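Local coordinates for homocysteine S-methyltransferase (Escherichia coli, PDB 5DMM), which transfers a methyl group from S-methylmethionine, or less efficiently S-adenosylmethionine, to homocysteine, yielding methionine with the help of zinc, at residues 10-20 with 61-69; 248-256 with 287-298. All coordinates share one frame; numbering follows the deposited sequence.

Interaction 1: 10-20 with 61-69; sequences LLDKQDILLLD and AGAQCAITA
Q64 reaches along the start of strand 17-18 and uses both ends of its amide. NE2 donates to Q14 OE1 at 2.7 Å, almost straight (175°) and in the plane of the Q64 amide, while OE1 accepts L18 N at 3.0 Å. The Q14 and Q64 side chains arrive from opposite directions, their amide planes 32° apart. With CG anti to its own carbonyl carbon and the chain extended beyond it, Q64 can span to both partners. Its backbone N returns a bond to L18 O at 2.8 Å; C65 N adds a weak one to the same oxygen. L10 CD2 lies beside the Q64 amide. C65 CB rests against the CD2 methyls of both L17 and L19, with L19 CD2 3.8 Å from C65 CB. Farther along, D20 OD2 accepts I67 N at 2.9 Å, a straight bond that meets the carboxylate from above its plane; D20 OD1 lies 3.4 Å from I67 CG1. The D20 carboxyl is put there by a chi1 of 61°, between backbone N and carbonyl carbon.

Outside this shell, Y58 of helix 48-61 touches D20 and A63, and L306 and K307 of helix 300-309 cover L18. G62, at positive phi, ends helix 48-61 in a Schellman motif and turns the chain into strand 65-67. Between these first two strands of the TIM barrel, Q64 OE1 and D20 OD2 take backbone N-H groups where a regular ladder would offer carbonyls, while Q64 NE2 ties in the Q14 loop; D20 probably helps to position I67, which lines the homocysteine pocket.

Interaction 2: 248-256 with 287-298; sequences LPLVVYPNS and AGARLIGGCCRT. With ZN (zinc ion), chain B; BME (beta-mercaptoethanol), chain E.
The zinc and homocysteine site lies at the C-terminal end of two neighbouring parallel strands of the TIM barrel, 250-253 and 289-292. C295 SG binds the zinc at 2.0 Å, with C229 as a second protein ligand, and bound homocysteine touches both C295 and Y253. The C295 sulfur is 5.3 Å from the centroid of the Y253 ring, an oblique sulfur-aromatic contact; Y253 OH is hydrogen-bonded to E168 and W192. C296 SG is disulfide-linked to S2 of a beta-mercaptoethanol, probably from the crystallisation liquor, and does not bind the zinc here, although it is probably a third cysteine ligand when unmodified. N255 OD1 accepts C296 N at 3.1 Å and lies 3.2 Å from C296 CB; CG anti to the carbonyl carbon (chi1 -58°) turns OD1 toward the C295-T298 turn. Were N255 replaced by an alanine, C296 N would probably lose this acceptor and the turn beside the metal would be less firmly held. The turn, of type II, is also tied by S256 N to C296 O (2.8 Å, 172°) and by T298 OG1 to C295 O.

Toward the N-terminal ends of the strands, L250 O accepts both R290 N and L291 N at a beta bulge, after which V252 N to L291 O (2.9 Å) and G293 N to V252 O continue the ladder. V251 CG2 packs on L291 CB on one face; on the other, V252 CG1 meets A289 CB and I292 CG1. Strand 222-228 flanks 250-253, W284 of helix 281-286 covers V252 and I292, and L239 and L242 of helix 235-243 cover V252 and L250.

In the fold
Both contacts are largely buried and belong to one barrel, whose strand 17-18 lies next to 289-292: L17 N and L19 N probably bond to R290 O and I292 O, and L19 CD1 packs on Y253 CD2. Interaction 1 joins the first and second strands, interaction 2 the seventh and eighth, so strands 17-18 and 289-292 connect them directly. R290 reaches back to the backbone of L11, Q14 and D15, tying interaction 2 to the end of helix 8-11 and the loop before strand 17-18. Side-chain amide and carboxylate bonds bridge interaction 1, whereas interaction 2 combines a parallel backbone ladder, interrupted by a bulge, with metal ligation. I67 from the first and Y253 and C295 from the second line the same homocysteine pocket.

Interaction 1: 10-20 with 61-69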
loop_
_atom_site.group_PDB
_atom_site.type_symbol
_atom_site.label_atom_id
_atom_site.label_comp_id
_atom_site.label_asym_id
_atom_site.label_seq_id
_atom_site.Cartn_x
_atom_site.Cartn_y
_atom_site.Cartn_z
ATOM N N LEU A 10 -16.299 4.123 -6.868
ATOM C CA LEU A 10 -15.615 5.397 -6.700
ATOM C C LEU A 10 -15.121 5.946 -8.038
ATOM O O LEU A 10 -15.238 7.143 -8.302
ATOM C CB LEU A 10 -14.443 5.258 -5.722
ATOM C CG LEU A 10 -14.796 5.238 -4.230
ATOM C CD1 LEU A 10 -13.558 4.940 -3.407
ATOM C CD2 LEU A 10 -15.401 6.559 -3.792
ATOM N N LEU A 11 -14.572 5.079 -8.881
ATOM C CA LEU A 11 -13.972 5.551 -10.134
ATOM C C LEU A 11 -15.029 5.841 -11.200
ATOM O O LEU A 11 -14.729 6.476 -12.208
ATOM C CB LEU A 11 -12.944 4.545 -10.658
ATOM C CG LEU A 11 -11.651 4.395 -9.837
ATOM C CD1 LEU A 11 -10.628 3.553 -10.590
ATOM C CD2 LEU A 11 -11.046 5.734 -9.429
ATOM N N ASP A 12 -16.260 5.389 -10.977
ATOM C CA ASP A 12 -17.365 5.762 -11.856
ATOM C C ASP A 12 -17.843 7.184 -11.565
ATOM O O ASP A 12 -18.561 7.773 -12.369
ATOM C CB ASP A 12 -18.547 4.793 -11.713
ATOM C CG ASP A 12 -18.291 3.442 -12.365
ATOM O OD1 ASP A 12 -17.241 3.273 -13.022
ATOM O OD2 ASP A 12 -19.149 2.541 -12.225
ATOM N N LYS A 13 -17.448 7.738 -10.422
ATOM C CA LYS A 13 -18.024 8.993 -9.944
ATOM C C LYS A 13 -17.046 10.170 -9.910
ATOM O O LYS A 13 -17.456 11.329 -9.827
ATOM C CB LYS A 13 -18.606 8.784 -8.547
ATOM C CG LYS A 13 -20.017 9.303 -8.380
ATOM C CD LYS A 13 -20.675 8.682 -7.165
ATOM C CE LYS A 13 -19.880 8.973 -5.907
ATOM N NZ LYS A 13 -20.544 8.397 -4.701
ATOM N N GLN A 14 -15.755 9.875 -9.966
ATOM C CA GLN A 14 -14.737 10.913 -9.874
ATOM C C GLN A 14 -13.466 10.417 -10.538
ATOM O O GLN A 14 -13.233 9.218 -10.584
ATOM C CB GLN A 14 -14.482 11.270 -8.412
ATOM C CG GLN A 14 -14.148 10.047 -7.585
ATOM C CD GLN A 14 -14.548 10.174 -6.126
ATOM O OE1 GLN A 14 -13.770 10.643 -5.299
ATOM N NE2 GLN A 14 -15.762 9.740 -5.803
ATOM N N ASP A 15 -12.648 11.333 -11.049
ATOM C CA ASP A 15 -11.404 10.950 -11.703
ATOM C C ASP A 15 -10.361 10.418 -10.717
ATOM O O ASP A 15 -9.686 9.434 -10.997
ATOM C CB ASP A 15 -10.798 12.133 -12.452
ATOM C CG ASP A 15 -11.721 12.699 -13.530
ATOM O OD1 ASP A 15 -12.614 11.977 -14.039
ATOM O OD2 ASP A 15 -11.533 13.885 -13.869
ATOM N N ILE A 16 -10.225 11.097 -9.581
ATOM C CA ILE A 16 -9.166 10.812 -8.613
ATOM C C ILE A 16 -9.716 10.201 -7.328
ATOM O O ILE A 16 -10.716 10.682 -6.797
ATOM C CB ILE A 16 -8.372 12.104 -8.238
ATOM C CG1 ILE A 16 -7.711 12.718 -9.476
ATOM C CG2 ILE A 16 -7.325 11.815 -7.156
ATOM C CD1 ILE A 16 -6.915 11.736 -10.285
ATOM N N LEU A 17 -9.056 9.140 -6.860
ATOM C CA LEU A 17 -9.286 8.528 -5.553
ATOM C C LEU A 17 -8.086 8.841 -4.665
ATOM O O LEU A 17 -6.962 8.479 -5.016
ATOM C CB LEU A 17 -9.457 7.011 -5.713
ATOM C CG LEU A 17 -10.101 6.100 -4.680
ATOM C CD1 LEU A 17 -10.481 4.797 -5.378
ATOM C CD2 LEU A 17 -9.168 5.839 -3.505
ATOM N N LEU A 18 -8.289 9.488 -3.518
ATOM C CA LEU A 18 -7.138 9.838 -2.691
ATOM C C LEU A 18 -6.781 8.708 -1.730
ATOM O O LEU A 18 -7.652 8.117 -1.095
ATOM C CB LEU A 18 -7.379 11.137 -1.898
ATOM C CG LEU A 18 -7.422 12.437 -2.713
ATOM C CD1 LEU A 18 -7.594 13.615 -1.770
ATOM C CD2 LEU A 18 -6.158 12.613 -3.564
ATOM N N LEU A 19 -5.493 8.404 -1.647
ATOM C CA LEU A 19 -4.996 7.451 -0.661
ATOM C C LEU A 19 -4.625 8.201 0.607
ATOM O O LEU A 19 -4.921 9.392 0.741
ATOM C CB LEU A 19 -3.797 6.680 -1.215
ATOM C CG LEU A 19 -4.064 5.992 -2.557
ATOM C CD1 LEU A 19 -2.838 5.220 -3.042
ATOM C CD2 LEU A 19 -5.269 5.078 -2.446
ATOM N N ASP A 20 -3.994 7.507 1.547
ATOM C CA ASP A 20 -3.530 8.176 2.748
ATOM C C ASP A 20 -2.046 8.456 2.608
ATOM O O ASP A 20 -1.501 8.402 1.508
ATOM C CB ASP A 20 -3.818 7.329 3.999
ATOM C CG ASP A 20 -3.128 5.977 3.970
ATOM O OD1 ASP A 20 -2.503 5.613 2.947
ATOM O OD2 ASP A 20 -3.223 5.263 4.991
ATOM N N ALA A 61 -8.591 14.409 6.388
ATOM C CA ALA A 61 -7.813 15.194 5.438
ATOM C C ALA A 61 -8.289 14.983 3.997
ATOM O O ALA A 61 -7.907 15.730 3.094
ATOM C CB ALA A 61 -6.342 14.854 5.563
ATOM N N GLY A 62 -9.112 13.962 3.780
ATOM C CA GLY A 62 -9.664 13.721 2.463
ATOM C C GLY A 62 -9.364 12.360 1.869
ATOM O O GLY A 62 -9.842 12.049 0.775
ATOM N N ALA A 63 -8.574 11.542 2.570
ATOM C CA ALA A 63 -8.276 10.193 2.090
ATOM C C ALA A 63 -9.558 9.391 1.928
ATOM O O ALA A 63 -10.444 9.456 2.770
ATOM C CB ALA A 63 -7.319 9.467 3.051
ATOM N N GLN A 64 -9.658 8.625 0.846
ATOM C CA GLN A 64 -10.805 7.755 0.663
ATOM C C GLN A 64 -10.406 6.291 0.796
ATOM O O GLN A 64 -11.250 5.397 0.696
ATOM C CB GLN A 64 -11.460 8.024 -0.695
ATOM C CG GLN A 64 -11.919 9.472 -0.798
ATOM C CD GLN A 64 -12.061 9.944 -2.226
ATOM O OE1 GLN A 64 -11.076 10.312 -2.870
ATOM N NE2 GLN A 64 -13.288 9.948 -2.725
ATOM N N CYS A 65 -9.115 6.067 1.030
ATOM C CA CYS A 65 -8.595 4.723 1.281
ATOM C C CYS A 65 -7.496 4.762 2.335
ATOM O O CYS A 65 -6.504 5.476 2.174
ATOM C CB CYS A 65 -8.056 4.098 -0.015
ATOM S SG CYS A 65 -7.572 2.349 0.169
ATOM N N ALA A 66 -7.674 4.001 3.415
ATOM C CA ALA A 66 -6.622 3.826 4.403
ATOM C C ALA A 66 -5.768 2.610 4.076
ATOM O O ALA A 66 -6.289 1.576 3.657
ATOM C CB ALA A 66 -7.221 3.679 5.814
ATOM N N ILE A 67 -4.460 2.720 4.273
ATOM C CA ILE A 67 -3.585 1.557 4.101
ATOM C C ILE A 67 -3.154 1.072 5.481
ATOM O O ILE A 67 -2.608 1.843 6.253
ATOM C CB ILE A 67 -2.357 1.881 3.238
ATOM C CG1 ILE A 67 -2.820 2.366 1.859
ATOM C CG2 ILE A 67 -1.450 0.650 3.110
ATOM C CD1 ILE A 67 -1.702 2.844 0.926
ATOM N N THR A 68 -3.403 -0.201 5.780
ATOM C CA THR A 68 -3.190 -0.720 7.142
ATOM C C THR A 68 -1.713 -0.767 7.522
ATOM O O THR A 68 -0.828 -0.746 6.659
ATOM C CB THR A 68 -3.793 -2.125 7.309
ATOM O OG1 THR A 68 -3.182 -3.031 6.375
ATOM C CG2 THR A 68 -5.296 -2.084 7.062
ATOM N N ALA A 69 -1.452 -0.832 8.829
ATOM C CA ALA A 69 -0.080 -0.851 9.333
ATOM C C ALA A 69 0.529 -2.252 9.309
ATOM O O ALA A 69 1.081 -2.703 10.316
ATOM C CB ALA A 69 -0.045 -0.289 10.754
#

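Interaction 2: 248-256 with 287-298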
loop_
_atom_site.group_PDB
_atom_site.type_symbol
_atom_site.label_atom_id
_atom_site.label_comp_id
_atom_site.label_asym_id
_atom_site.label_seq_id
_atom_site.Cartn_x
_atom_site.Cartn_y
_atom_site.Cartn_z
ATOM N N LEU A 248 -5.287 0.345 -17.122
ATOM C CA LEU A 248 -5.647 0.147 -15.724
ATOM C C LEU A 248 -5.431 1.466 -14.991
ATOM O O LEU A 248 -4.498 2.197 -15.318
ATOM C CB LEU A 248 -4.800 -0.952 -15.073
ATOM C CG LEU A 248 -5.132 -2.405 -15.420
ATOM C CD1 LEU A 248 -4.146 -3.326 -14.713
ATOM C CD2 LEU A 248 -6.574 -2.761 -15.043
ATOM N N PRO A 249 -6.290 1.774 -14.000
ATOM C CA PRO A 249 -6.055 2.947 -13.147
ATOM C C PRO A 249 -4.655 2.886 -12.541
ATOM O O PRO A 249 -4.271 1.833 -12.005
ATOM C CB PRO A 249 -7.125 2.835 -12.043
ATOM C CG PRO A 249 -8.032 1.740 -12.435
ATOM C CD PRO A 249 -7.381 0.918 -13.506
ATOM N N LEU A 250 -3.893 3.977 -12.618
ATOM C CA LEU A 250 -2.524 3.947 -12.115
ATOM C C LEU A 250 -2.446 4.510 -10.704
ATOM O O LEU A 250 -3.173 5.443 -10.346
ATOM C CB LEU A 250 -1.581 4.717 -13.041
ATOM C CG LEU A 250 -1.429 4.160 -14.468
ATOM C CD1 LEU A 250 -0.419 5.006 -15.250
ATOM C CD2 LEU A 250 -1.026 2.671 -14.471
ATOM N N VAL A 251 -1.537 3.937 -9.922
ATOM C CA VAL A 251 -1.354 4.284 -8.521
ATOM C C VAL A 251 -0.066 5.078 -8.334
ATOM O O VAL A 251 0.962 4.747 -8.911
ATOM C CB VAL A 251 -1.292 3.008 -7.638
ATOM C CG1 VAL A 251 -1.119 3.372 -6.185
ATOM C CG2 VAL A 251 -2.532 2.156 -7.830
ATOM N N VAL A 252 -0.110 6.119 -7.512
ATOM C CA VAL A 252 1.106 6.864 -7.249
ATOM C C VAL A 252 1.080 7.449 -5.843
ATOM O O VAL A 252 0.178 8.193 -5.483
ATOM C CB VAL A 252 1.338 7.987 -8.309
ATOM C CG1 VAL A 252 0.120 8.907 -8.444
ATOM C CG2 VAL A 252 2.576 8.794 -7.975
ATOM N N TYR A 253 2.049 7.053 -5.034
ATOM C CA TYR A 253 2.237 7.700 -3.752
ATOM C C TYR A 253 3.720 7.761 -3.411
ATOM O O TYR A 253 4.307 6.786 -2.934
ATOM C CB TYR A 253 1.419 7.029 -2.631
ATOM C CG TYR A 253 1.350 5.508 -2.506
ATOM C CD1 TYR A 253 1.801 4.878 -1.348
ATOM C CD2 TYR A 253 0.740 4.719 -3.480
ATOM C CE1 TYR A 253 1.700 3.495 -1.181
ATOM C CE2 TYR A 253 0.640 3.333 -3.326
ATOM C CZ TYR A 253 1.116 2.732 -2.172
ATOM O OH TYR A 253 1.024 1.366 -2.006
ATOM N N PRO A 254 4.333 8.920 -3.688
ATOM C CA PRO A 254 5.777 9.099 -3.554
ATOM C C PRO A 254 6.190 9.545 -2.158
ATOM O O PRO A 254 5.345 9.844 -1.307
ATOM C CB PRO A 254 6.076 10.194 -4.576
ATOM C CG PRO A 254 4.845 11.062 -4.510
ATOM C CD PRO A 254 3.703 10.076 -4.364
ATOM N N ASN A 255 7.495 9.586 -1.935
ATOM C CA ASN A 255 8.032 10.143 -0.705
ATOM C C ASN A 255 7.898 11.657 -0.708
ATOM O O ASN A 255 7.779 12.278 -1.765
ATOM C CB ASN A 255 9.489 9.733 -0.538
ATOM C CG ASN A 255 9.660 8.232 -0.529
ATOM O OD1 ASN A 255 8.790 7.513 -0.063
ATOM N ND2 ASN A 255 10.772 7.753 -1.063
ATOM N N SER A 256 7.893 12.232 0.487
ATOM C CA SER A 256 7.804 13.675 0.663
ATOM C C SER A 256 8.993 14.359 0.003
ATOM O O SER A 256 10.086 13.796 -0.055
ATOM C CB SER A 256 7.752 14.021 2.158
ATOM O OG SER A 256 7.535 15.404 2.365
ATOM N N ALA A 287 -1.335 11.585 -16.786
ATOM C CA ALA A 287 -0.594 10.374 -17.116
ATOM C C ALA A 287 -1.319 9.115 -16.658
ATOM O O ALA A 287 -0.713 8.058 -16.588
ATOM C CB ALA A 287 0.805 10.414 -16.512
ATOM N N GLY A 288 -2.609 9.224 -16.355
ATOM C CA GLY A 288 -3.430 8.064 -16.064
ATOM C C GLY A 288 -3.494 7.653 -14.601
ATOM O O GLY A 288 -4.069 6.610 -14.276
ATOM N N ALA A 289 -2.913 8.461 -13.720
ATOM C CA ALA A 289 -2.995 8.170 -12.284
ATOM C C ALA A 289 -4.414 8.440 -11.811
ATOM O O ALA A 289 -5.006 9.472 -12.164
ATOM C CB ALA A 289 -1.994 9.009 -11.487
ATOM N N ARG A 290 -4.978 7.505 -11.052
ATOM C CA ARG A 290 -6.300 7.722 -10.463
ATOM C C ARG A 290 -6.358 7.364 -8.972
ATOM O O ARG A 290 -7.385 7.551 -8.327
ATOM C CB ARG A 290 -7.358 6.940 -11.229
ATOM C CG ARG A 290 -7.460 7.371 -12.687
ATOM C CD ARG A 290 -8.664 6.756 -13.385
ATOM N NE ARG A 290 -9.910 7.339 -12.896
ATOM C CZ ARG A 290 -11.122 6.901 -13.218
ATOM N NH1 ARG A 290 -11.266 5.865 -14.042
ATOM N NH2 ARG A 290 -12.191 7.498 -12.707
ATOM N N LEU A 291 -5.257 6.844 -8.446
ATOM C CA LEU A 291 -5.143 6.587 -7.004
ATOM C C LEU A 291 -3.894 7.306 -6.550
ATOM O O LEU A 291 -2.791 6.930 -6.946
ATOM C CB LEU A 291 -5.054 5.085 -6.688
ATOM C CG LEU A 291 -6.321 4.223 -6.742
ATOM C CD1 LEU A 291 -6.801 4.045 -8.165
ATOM C CD2 LEU A 291 -6.115 2.850 -6.099
ATOM N N ILE A 292 -4.063 8.347 -5.732
ATOM C CA ILE A 292 -2.972 9.245 -5.406
ATOM C C ILE A 292 -2.873 9.470 -3.886
ATOM O O ILE A 292 -3.862 9.773 -3.224
ATOM C CB ILE A 292 -3.145 10.593 -6.125
ATOM C CG1 ILE A 292 -3.267 10.347 -7.634
ATOM C CG2 ILE A 292 -1.987 11.545 -5.810
ATOM C CD1 ILE A 292 -3.290 11.585 -8.461
ATOM N N GLY A 293 -1.676 9.299 -3.345
ATOM C CA GLY A 293 -1.450 9.576 -1.935
ATOM C C GLY A 293 0.003 9.873 -1.659
ATOM O O GLY A 293 0.714 10.359 -2.532
ATOM N N GLY A 294 0.449 9.564 -0.442
ATOM C CA GLY A 294 1.824 9.831 -0.054
ATOM C C GLY A 294 2.487 8.640 0.604
ATOM O O GLY A 294 1.823 7.783 1.191
ATOM N N CYS A 295 3.809 8.591 0.514
ATOM C CA CYS A 295 4.575 7.542 1.170
ATOM C C CYS A 295 5.446 8.168 2.276
ATOM O O CYS A 295 4.944 8.941 3.096
ATOM C CB CYS A 295 5.416 6.772 0.140
ATOM S SG CYS A 295 5.670 4.995 0.497
ATOM N N CYS A 296 6.738 7.865 2.281
ATOM C CA CYS A 296 7.616 8.225 3.402
ATOM C C CYS A 296 7.668 9.718 3.673
ATOM O O CYS A 296 7.819 10.528 2.755
ATOM C CB CYS A 296 9.038 7.704 3.161
ATOM S SG CYS A 296 9.254 5.922 3.430
ATOM N N ARG A 297 7.506 10.056 4.950
ATOM C CA ARG A 297 7.602 11.424 5.471
ATOM C C ARG A 297 6.434 12.319 5.060
ATOM O O ARG A 297 6.423 13.512 5.361
ATOM C CB ARG A 297 8.933 12.064 5.061
ATOM C CG ARG A 297 10.140 11.307 5.599
ATOM C CD ARG A 297 11.446 11.986 5.252
ATOM N NE ARG A 297 11.532 12.316 3.834
ATOM C CZ ARG A 297 11.878 11.461 2.876
ATOM N NH1 ARG A 297 11.921 11.869 1.614
ATOM N NH2 ARG A 297 12.174 10.202 3.174
ATOM N N THR A 298 5.435 11.746 4.395
ATOM C CA THR A 298 4.210 12.492 4.143
ATOM C C THR A 298 3.324 12.428 5.376
ATOM O O THR A 298 3.503 11.586 6.261
ATOM C CB THR A 298 3.447 11.971 2.918
ATOM O OG1 THR A 298 2.974 10.644 3.173
ATOM C CG2 THR A 298 4.365 11.974 1.713
HETATM ZN ZN ZN B . 7.510 4.510 1.116
HETATM C C1 BME E . 7.777 6.729 7.202
HETATM C C2 BME E . 8.774 6.342 6.118
HETATM O O1 BME E . 7.667 8.132 7.301
HETATM S S2 BME E . 8.057 5.197 4.907
HETATM O O HOH W 1 -4.677 4.694 -16.291
HETATM O O HOH W 2 5.059 16.366 4.146
#